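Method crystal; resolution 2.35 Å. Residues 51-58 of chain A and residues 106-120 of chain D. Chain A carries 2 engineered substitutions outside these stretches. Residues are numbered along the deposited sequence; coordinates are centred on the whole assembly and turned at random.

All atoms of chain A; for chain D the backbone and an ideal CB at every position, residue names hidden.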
# COMPACT_ATOMS: atom_id res chain seq x y z
N ASP A 51 -19.38 -17.16 -4.45
CA ASP A 51 -17.98 -17.40 -4.79
C ASP A 51 -17.16 -16.17 -4.43
O ASP A 51 -17.56 -15.04 -4.71
CB ASP A 51 -17.82 -17.74 -6.27
CG ASP A 51 -16.36 -17.85 -6.69
OD1 ASP A 51 -15.77 -18.94 -6.53
OD2 ASP A 51 -15.80 -16.84 -7.18
N ASN A 52 -16.01 -16.40 -3.80
CA ASN A 52 -15.23 -15.29 -3.26
C ASN A 52 -14.77 -14.34 -4.36
O ASN A 52 -14.89 -13.12 -4.24
CB ASN A 52 -14.03 -15.83 -2.48
CG ASN A 52 -13.28 -14.73 -1.74
OD1 ASN A 52 -13.86 -13.73 -1.33
ND2 ASN A 52 -11.98 -14.92 -1.57
N ILE A 53 -14.24 -14.90 -5.45
CA ILE A 53 -13.74 -14.07 -6.55
C ILE A 53 -14.90 -13.40 -7.29
O ILE A 53 -14.80 -12.23 -7.68
CB ILE A 53 -12.86 -14.92 -7.48
CG1 ILE A 53 -11.53 -15.22 -6.78
CG2 ILE A 53 -12.66 -14.24 -8.82
CD1 ILE A 53 -10.69 -16.28 -7.47
N ALA A 54 -16.01 -14.12 -7.48
CA ALA A 54 -17.17 -13.51 -8.11
C ALA A 54 -17.77 -12.40 -7.25
O ALA A 54 -18.33 -11.44 -7.78
CB ALA A 54 -18.23 -14.58 -8.40
N ARG A 55 -17.66 -12.52 -5.93
CA ARG A 55 -18.12 -11.46 -5.04
C ARG A 55 -17.28 -10.21 -5.20
O ARG A 55 -17.81 -9.09 -5.26
CB ARG A 55 -18.09 -11.95 -3.59
CG ARG A 55 -18.44 -10.90 -2.56
CD ARG A 55 -17.83 -11.24 -1.22
NE ARG A 55 -16.39 -11.46 -1.34
CZ ARG A 55 -15.49 -10.48 -1.39
NH1 ARG A 55 -15.88 -9.21 -1.32
NH2 ARG A 55 -14.20 -10.76 -1.51
N TRP A 56 -15.95 -10.37 -5.26
CA TRP A 56 -15.05 -9.24 -5.44
C TRP A 56 -15.29 -8.56 -6.78
O TRP A 56 -15.39 -7.33 -6.86
CB TRP A 56 -13.61 -9.72 -5.31
CG TRP A 56 -12.61 -8.63 -5.32
CD1 TRP A 56 -12.18 -7.89 -4.24
CD2 TRP A 56 -11.88 -8.14 -6.45
NE1 TRP A 56 -11.24 -6.97 -4.64
CE2 TRP A 56 -11.03 -7.10 -5.99
CE3 TRP A 56 -11.85 -8.47 -7.81
CZ2 TRP A 56 -10.18 -6.40 -6.84
CZ3 TRP A 56 -11.00 -7.77 -8.65
CH2 TRP A 56 -10.18 -6.75 -8.16
N GLU A 57 -15.39 -9.35 -7.86
CA GLU A 57 -15.71 -8.79 -9.17
C GLU A 57 -17.02 -8.01 -9.13
O GLU A 57 -17.12 -6.92 -9.71
CB GLU A 57 -15.78 -9.91 -10.22
CG GLU A 57 -14.44 -10.57 -10.54
CD GLU A 57 -13.64 -9.80 -11.58
OE1 GLU A 57 -12.42 -10.05 -11.71
OE2 GLU A 57 -14.23 -8.94 -12.28
N LEU A 58 -18.03 -8.55 -8.45
CA LEU A 58 -19.31 -7.86 -8.36
C LEU A 58 -19.18 -6.57 -7.55
O LEU A 58 -19.84 -5.58 -7.86
CB LEU A 58 -20.37 -8.77 -7.75
CG LEU A 58 -21.77 -8.15 -7.62
CD1 LEU A 58 -22.24 -7.60 -8.95
CD2 LEU A 58 -22.76 -9.15 -7.09
N UNK D 106 -6.50 -14.27 3.85
CA UNK D 106 -7.01 -15.45 3.15
C UNK D 106 -8.23 -15.15 2.32
O UNK D 106 -8.26 -15.42 1.13
CB UNK D 106 -7.34 -16.56 4.15
N UNK D 107 -9.25 -14.61 2.95
CA UNK D 107 -10.40 -14.24 2.15
C UNK D 107 -10.02 -13.31 1.01
O UNK D 107 -10.55 -13.43 -0.10
CB UNK D 107 -11.46 -13.58 3.03
N UNK D 108 -9.12 -12.36 1.26
CA UNK D 108 -8.65 -11.47 0.21
C UNK D 108 -7.45 -12.02 -0.54
O UNK D 108 -7.12 -11.50 -1.61
CB UNK D 108 -8.30 -10.11 0.81
N UNK D 109 -6.78 -13.03 -0.01
CA UNK D 109 -5.58 -13.49 -0.68
C UNK D 109 -5.92 -14.32 -1.91
O UNK D 109 -5.16 -14.29 -2.90
CB UNK D 109 -4.71 -14.30 0.28
N UNK D 110 -7.05 -15.04 -1.91
CA UNK D 110 -7.54 -15.63 -3.15
C UNK D 110 -7.80 -14.55 -4.20
O UNK D 110 -7.62 -14.80 -5.40
CB UNK D 110 -8.82 -16.43 -2.89
N UNK D 111 -8.24 -13.37 -3.77
CA UNK D 111 -8.37 -12.24 -4.69
C UNK D 111 -7.02 -11.86 -5.26
O UNK D 111 -6.88 -11.62 -6.47
CB UNK D 111 -9.00 -11.04 -3.99
N UNK D 112 -5.99 -11.80 -4.41
CA UNK D 112 -4.67 -11.35 -4.86
C UNK D 112 -4.11 -12.30 -5.90
O UNK D 112 -3.54 -11.87 -6.91
CB UNK D 112 -3.70 -11.23 -3.68
N UNK D 113 -4.25 -13.61 -5.68
CA UNK D 113 -3.72 -14.57 -6.65
C UNK D 113 -4.54 -14.52 -7.94
O UNK D 113 -4.00 -14.70 -9.04
CB UNK D 113 -3.73 -15.99 -6.07
N UNK D 114 -5.84 -14.25 -7.82
CA UNK D 114 -6.67 -14.05 -9.01
C UNK D 114 -6.15 -12.89 -9.84
O UNK D 114 -6.01 -13.00 -11.07
CB UNK D 114 -8.13 -13.80 -8.62
N UNK D 115 -5.86 -11.76 -9.19
CA UNK D 115 -5.35 -10.58 -9.90
C UNK D 115 -4.02 -10.90 -10.57
O UNK D 115 -3.80 -10.55 -11.74
CB UNK D 115 -5.19 -9.40 -8.94
N UNK D 116 -3.12 -11.56 -9.85
CA UNK D 116 -1.81 -11.88 -10.41
C UNK D 116 -1.95 -12.72 -11.67
O UNK D 116 -1.25 -12.50 -12.67
CB UNK D 116 -0.95 -12.62 -9.38
N UNK D 117 -2.88 -13.68 -11.66
CA UNK D 117 -2.94 -14.64 -12.75
C UNK D 117 -3.78 -14.17 -13.94
O UNK D 117 -3.53 -14.62 -15.06
CB UNK D 117 -3.50 -15.96 -12.23
N UNK D 118 -4.75 -13.28 -13.73
CA UNK D 118 -5.68 -12.94 -14.80
C UNK D 118 -5.77 -11.45 -15.12
O UNK D 118 -6.22 -11.11 -16.22
CB UNK D 118 -7.07 -13.45 -14.43
N UNK D 119 -5.36 -10.56 -14.21
CA UNK D 119 -5.46 -9.13 -14.46
C UNK D 119 -4.11 -8.44 -14.62
O UNK D 119 -4.08 -7.26 -15.01
CB UNK D 119 -6.23 -8.47 -13.32
N UNK D 120 -3.00 -9.12 -14.32
CA UNK D 120 -1.69 -8.51 -14.50
C UNK D 120 -1.47 -8.09 -15.95
O UNK D 120 -0.82 -7.07 -16.21
CB UNK D 120 -0.59 -9.48 -14.06

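Position 106 has nothing of chain A within 5.5 Å of its ideal CB. Many side chains would fit. It is Glu106(D), poorly ordered, and its end leads away.

At 107 CA-to-CB points sideways, and the ideal CB lies 4.8 Å from Asn52(A) ND2. The backbone does the main work: Asn52(A) ND2 donates to the carbonyl O of 107 at 2.5 Å, whatever the side chain. A medium apolar or polar residue would suit. Leu107(D) is found, with CD1 3.5 Å from Asn52(A) OD1, though it is poorly ordered.

Position 108 points sideways, with the Arg55(A) guanidinium some way off. A polar or acidic side chain could reach towards it. Asn108(D) brings OD1 to 4.4 Å from Arg55(A) NH2, a loose approach.

Position 109 points away, so chain A sets no demand. It is Leu109(D).

At 110 CA-to-CB points toward chain A, and the ideal CB is already 3.7 Å from Asn52(A) ND2. Small or polar residues would suit. Asp110(D) packs its CB against that amide, while OD2 is bonded elsewhere in the structure.

Position 111 lies opposite Ile53(A), with CA atoms 6.0 Å apart. Its CB points sideways, 4.5 Å from Trp56(A) CD1, beside a hollow lined by Asn52(A), Ile53(A), Arg55(A) and Trp56(A). A branched or long apolar residue such as Ile, Leu or Met would suit. Ile111(D) fills it as a knob. Ile111(D) CG2 sits over the indole face, 3.2 Å from the centroid of the Trp56(A) five-membered ring. Ile111(D) CD1 lies 3.7 Å from Asn52(A) ND2 and 3.9 Å from Arg55(A) NH2.

Positions 112 and 113 make no contact. They are Val112(D) and Val113(D).

At 114 CB points toward chain A, 3.7 Å from Ile53(A) CD1, with the Glu57(A) carboxylate further along. A donor with an apolar surface is favoured: His, Lys, Arg or Gln. His114(D) does both jobs. Its NE2 donates to Glu57(A) OE1 at 3.2 Å, and Ile53(A) CG2 lies over its ring face, 3.6 Å from the centroid.

Position 115 points sideways near the far end of the indole. Apolar residues suit. Val115(D) places CG2 4.2 Å from Trp56(A) CH2.

Positions 116, 117 and 118 are out of reach: Val116(D), Gln117(D) and His118(D).

At 119, within a wider pi-type turn, CB points toward chain A, but across a gap. A long donor would suit Glu57(A). His119(D) spans it, NE2 donating to Glu57(A) OE1 at 3.0 Å. That oxygen thus accepts from two imidazoles.

Position 120 is out of reach. It is Leu120(D).

Chain D, residues 106-120: ELNLDIVVHVVQHHL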
# COMPACT_ATOMS: atom_id res chain seq x y z
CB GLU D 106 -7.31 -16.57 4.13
CG GLU D 106 -6.14 -16.87 5.04
CD GLU D 106 -6.36 -16.30 6.41
OE1 GLU D 106 -6.87 -17.04 7.27
OE2 GLU D 106 -6.02 -15.12 6.62
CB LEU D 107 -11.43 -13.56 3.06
CG LEU D 107 -12.88 -13.41 2.60
CD1 LEU D 107 -13.44 -14.70 1.99
CD2 LEU D 107 -13.73 -12.93 3.78
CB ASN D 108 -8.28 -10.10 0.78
CG ASN D 108 -9.48 -9.20 0.94
OD1 ASN D 108 -10.62 -9.64 0.80
ND2 ASN D 108 -9.23 -7.93 1.25
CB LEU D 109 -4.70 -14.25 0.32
CG LEU D 109 -3.43 -14.78 -0.34
CD1 LEU D 109 -2.22 -14.57 0.54
CD2 LEU D 109 -3.62 -16.21 -0.63
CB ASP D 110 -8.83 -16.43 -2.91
CG ASP D 110 -8.70 -17.43 -1.79
OD1 ASP D 110 -9.74 -18.01 -1.39
OD2 ASP D 110 -7.57 -17.64 -1.29
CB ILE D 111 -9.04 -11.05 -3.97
CG1 ILE D 111 -10.20 -11.53 -3.09
CG2 ILE D 111 -9.48 -10.01 -4.98
CD1 ILE D 111 -11.35 -12.12 -3.85
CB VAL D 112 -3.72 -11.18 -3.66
CG1 VAL D 112 -2.36 -10.70 -4.14
CG2 VAL D 112 -4.32 -10.22 -2.64
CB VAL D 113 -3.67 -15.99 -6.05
CG1 VAL D 113 -2.90 -15.99 -4.74
CG2 VAL D 113 -5.07 -16.58 -5.87
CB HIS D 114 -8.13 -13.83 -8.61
CG HIS D 114 -9.02 -13.46 -9.75
ND1 HIS D 114 -9.29 -14.31 -10.80
CD2 HIS D 114 -9.71 -12.32 -10.01
CE1 HIS D 114 -10.11 -13.72 -11.65
NE2 HIS D 114 -10.37 -12.51 -11.20
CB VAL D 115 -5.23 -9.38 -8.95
CG1 VAL D 115 -4.51 -8.24 -9.64
CG2 VAL D 115 -6.61 -8.92 -8.48
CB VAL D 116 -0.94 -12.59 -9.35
CG1 VAL D 116 0.36 -13.06 -9.97
CG2 VAL D 116 -0.65 -11.65 -8.19
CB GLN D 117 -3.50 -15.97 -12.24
CG GLN D 117 -2.61 -16.62 -11.20
CD GLN D 117 -3.09 -18.00 -10.80
OE1 GLN D 117 -2.30 -18.93 -10.70
NE2 GLN D 117 -4.39 -18.13 -10.57
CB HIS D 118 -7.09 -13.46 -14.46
CG HIS D 118 -7.13 -14.93 -14.21
ND1 HIS D 118 -7.76 -15.49 -13.11
CD2 HIS D 118 -6.63 -15.97 -14.92
CE1 HIS D 118 -7.63 -16.80 -13.15
NE2 HIS D 118 -6.95 -17.12 -14.24
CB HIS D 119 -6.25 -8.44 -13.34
CG HIS D 119 -7.72 -8.69 -13.39
ND1 HIS D 119 -8.55 -8.07 -14.29
CD2 HIS D 119 -8.51 -9.49 -12.63
CE1 HIS D 119 -9.79 -8.48 -14.10
NE2 HIS D 119 -9.80 -9.34 -13.10
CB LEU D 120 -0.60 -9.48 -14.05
CG LEU D 120 0.76 -8.91 -13.64
CD1 LEU D 120 0.60 -7.99 -12.44
CD2 LEU D 120 1.73 -10.04 -13.33
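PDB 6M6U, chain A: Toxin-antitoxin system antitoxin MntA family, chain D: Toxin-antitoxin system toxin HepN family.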